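Local coordinates for DNA damage response protein Rtt109, putative (PDB 5ZB9) that probably transfers acetyl groups from acetyl-CoA to lysine side chains of histone H3, in DNA-damage response and nucleosome assembly, at residues 208-213 against 299-304. Residues are numbered along the deposited sequence; the frame is centred on the assembly and turned at random.
Sequences IVPGCD and QFWEMM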
loop_
_atom_site.group_PDB
_atom_site.type_symbol
_atom_site.label_atom_id
_atom_site.label_comp_id
_atom_site.label_asym_id
_atom_site.label_seq_id
_atom_site.Cartn_x
_atom_site.Cartn_y
_atom_site.Cartn_z
ATOM N N ILE A 208 -4.492 7.025 11.127
ATOM C CA ILE A 208 -4.245 6.936 12.557
ATOM C C ILE A 208 -2.746 7.001 12.844
ATOM O O ILE A 208 -1.956 6.259 12.263
ATOM C CB ILE A 208 -4.825 5.647 13.155
ATOM C CG1 ILE A 208 -6.339 5.777 13.323
ATOM C CG2 ILE A 208 -4.198 5.353 14.511
ATOM C CD1 ILE A 208 -6.951 4.593 14.055
ATOM N N VAL A 209 -2.364 7.907 13.731
ATOM C CA VAL A 209 -0.990 8.005 14.188
ATOM C C VAL A 209 -0.979 7.877 15.698
ATOM O O VAL A 209 -1.143 8.869 16.399
ATOM C CB VAL A 209 -0.351 9.341 13.777
ATOM C CG1 VAL A 209 1.131 9.359 14.124
ATOM C CG2 VAL A 209 -0.570 9.596 12.296
ATOM N N PRO A 210 -0.809 6.647 16.203
ATOM C CA PRO A 210 -0.855 6.380 17.650
ATOM C C PRO A 210 0.091 7.298 18.417
ATOM O O PRO A 210 1.256 7.424 18.031
ATOM C CB PRO A 210 -0.411 4.917 17.760
ATOM C CG PRO A 210 -0.689 4.333 16.407
ATOM C CD PRO A 210 -0.444 5.448 15.428
ATOM N N GLY A 211 -0.412 7.946 19.466
ATOM C CA GLY A 211 0.372 8.907 20.221
ATOM C C GLY A 211 -0.027 10.337 19.897
ATOM O O GLY A 211 0.289 11.264 20.638
ATOM N N CYS A 212 -0.723 10.523 18.782
ATOM C CA CYS A 212 -1.144 11.851 18.366
ATOM C C CYS A 212 -2.644 11.988 18.501
ATOM O O CYS A 212 -3.390 11.114 18.060
ATOM C CB CYS A 212 -0.722 12.132 16.921
ATOM S SG CYS A 212 1.063 12.217 16.652
ATOM N N ASP A 213 -3.092 13.087 19.097
ATOM C CA ASP A 213 -4.520 13.280 19.305
ATOM C C ASP A 213 -5.213 13.710 18.020
ATOM O O ASP A 213 -4.569 13.888 16.983
ATOM C CB ASP A 213 -4.774 14.296 20.432
ATOM C CG ASP A 213 -4.270 15.702 20.112
ATOM O OD1 ASP A 213 -4.300 16.149 18.945
ATOM O OD2 ASP A 213 -3.868 16.389 21.062
ATOM N N GLN A 299 -8.337 0.001 22.920
ATOM C CA GLN A 299 -7.205 -0.176 23.814
ATOM C C GLN A 299 -5.968 -0.650 23.042
ATOM O O GLN A 299 -4.832 -0.379 23.438
ATOM C CB GLN A 299 -7.570 -1.160 24.923
ATOM C CG GLN A 299 -6.725 -1.036 26.171
ATOM C CD GLN A 299 -7.053 -2.098 27.219
ATOM O OE1 GLN A 299 -8.060 -2.816 27.116
ATOM N NE2 GLN A 299 -6.193 -2.206 28.233
ATOM N N PHE A 300 -6.196 -1.352 21.935
ATOM C CA PHE A 300 -5.112 -1.741 21.035
ATOM C C PHE A 300 -4.396 -0.509 20.463
ATOM O O PHE A 300 -3.169 -0.441 20.490
ATOM C CB PHE A 300 -5.651 -2.635 19.902
ATOM C CG PHE A 300 -4.632 -2.967 18.838
ATOM C CD1 PHE A 300 -3.748 -4.022 19.006
ATOM C CD2 PHE A 300 -4.565 -2.228 17.664
ATOM C CE1 PHE A 300 -2.809 -4.326 18.034
ATOM C CE2 PHE A 300 -3.629 -2.529 16.685
ATOM C CZ PHE A 300 -2.753 -3.580 16.870
ATOM N N TRP A 301 -5.152 0.468 19.961
ATOM C CA TRP A 301 -4.527 1.666 19.394
ATOM C C TRP A 301 -3.819 2.487 20.475
ATOM O O TRP A 301 -2.771 3.093 20.219
ATOM C CB TRP A 301 -5.548 2.543 18.653
ATOM C CG TRP A 301 -6.126 1.902 17.421
ATOM C CD1 TRP A 301 -7.440 1.642 17.180
ATOM C CD2 TRP A 301 -5.406 1.425 16.272
ATOM N NE1 TRP A 301 -7.589 1.034 15.954
ATOM C CE2 TRP A 301 -6.357 0.886 15.378
ATOM C CE3 TRP A 301 -4.054 1.401 15.912
ATOM C CZ2 TRP A 301 -6.000 0.329 14.150
ATOM C CZ3 TRP A 301 -3.700 0.846 14.692
ATOM C CH2 TRP A 301 -4.670 0.320 13.826
ATOM N N GLU A 302 -4.379 2.502 21.680
ATOM C CA GLU A 302 -3.742 3.223 22.770
ATOM C C GLU A 302 -2.418 2.580 23.121
ATOM O O GLU A 302 -1.406 3.261 23.270
ATOM C CB GLU A 302 -4.629 3.269 24.006
ATOM C CG GLU A 302 -4.056 4.166 25.092
ATOM C CD GLU A 302 -4.606 3.860 26.478
ATOM O OE1 GLU A 302 -5.589 3.082 26.584
ATOM O OE2 GLU A 302 -4.037 4.393 27.463
ATOM N N MET A 303 -2.418 1.260 23.242
ATOM C CA MET A 303 -1.202 0.561 23.643
ATOM C C MET A 303 -0.180 0.489 22.507
ATOM O O MET A 303 1.009 0.279 22.754
ATOM C CB MET A 303 -1.544 -0.838 24.158
ATOM C CG MET A 303 -2.333 -0.831 25.466
ATOM S SD MET A 303 -1.421 -0.063 26.835
ATOM C CE MET A 303 -2.284 1.492 26.990
ATOM N N MET A 304 -0.635 0.666 21.265
ATOM C CA MET A 304 0.294 0.767 20.139
ATOM C C MET A 304 1.259 1.914 20.374
ATOM O O MET A 304 2.445 1.802 20.082
ATOM C CB MET A 304 -0.443 0.979 18.812
ATOM C CG MET A 304 -0.401 -0.215 17.859
ATOM S SD MET A 304 1.255 -0.799 17.442
ATOM C CE MET A 304 1.818 0.466 16.317
HETATM O O HOH W 1 -2.990 6.103 20.080
#
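Ile-208, the last residue of strand 202-208, lies over the indole of Trp-301, and Pro-210 of the type II beta turn that follows, Val-209 to Cys-212, also packs on the C-terminal half of helix 297-304 in the histone acetyltransferase fold of Rtt109. From CB of Ile-208 the side chain forks: CG2, anti to the backbone N, comes to 4.2 Å from Trp-301 CE3, while CG1 (chi1 -77°) carries the other branch on to CD1, above the ring. CD1 of Ile-208 makes a CH-pi contact, 4.0 Å from the centroid of the Trp-301 five-membered ring and 11° off its normal, and so sits squarely on the face. Phe-300 CD2 takes the opposite face, so the indole is held between the two side chains. Pro-210 packs beside Met-304, its CB 4.1 Å from Met-304 CB. Phe-318 touches both of these side chains and also pairs through its backbone with Ile-208, which ties the contact to strand 317-324 of the mixed sheet, the antiparallel neighbour of strand 202-208. Within the turn, Cys-212 N donates to Val-209 O (2.9 Å). No direct hydrogen bond crosses between the segments; instead one water accepts from Gly-211 N at 3.2 Å and donates to Trp-301 O at 3.0 Å.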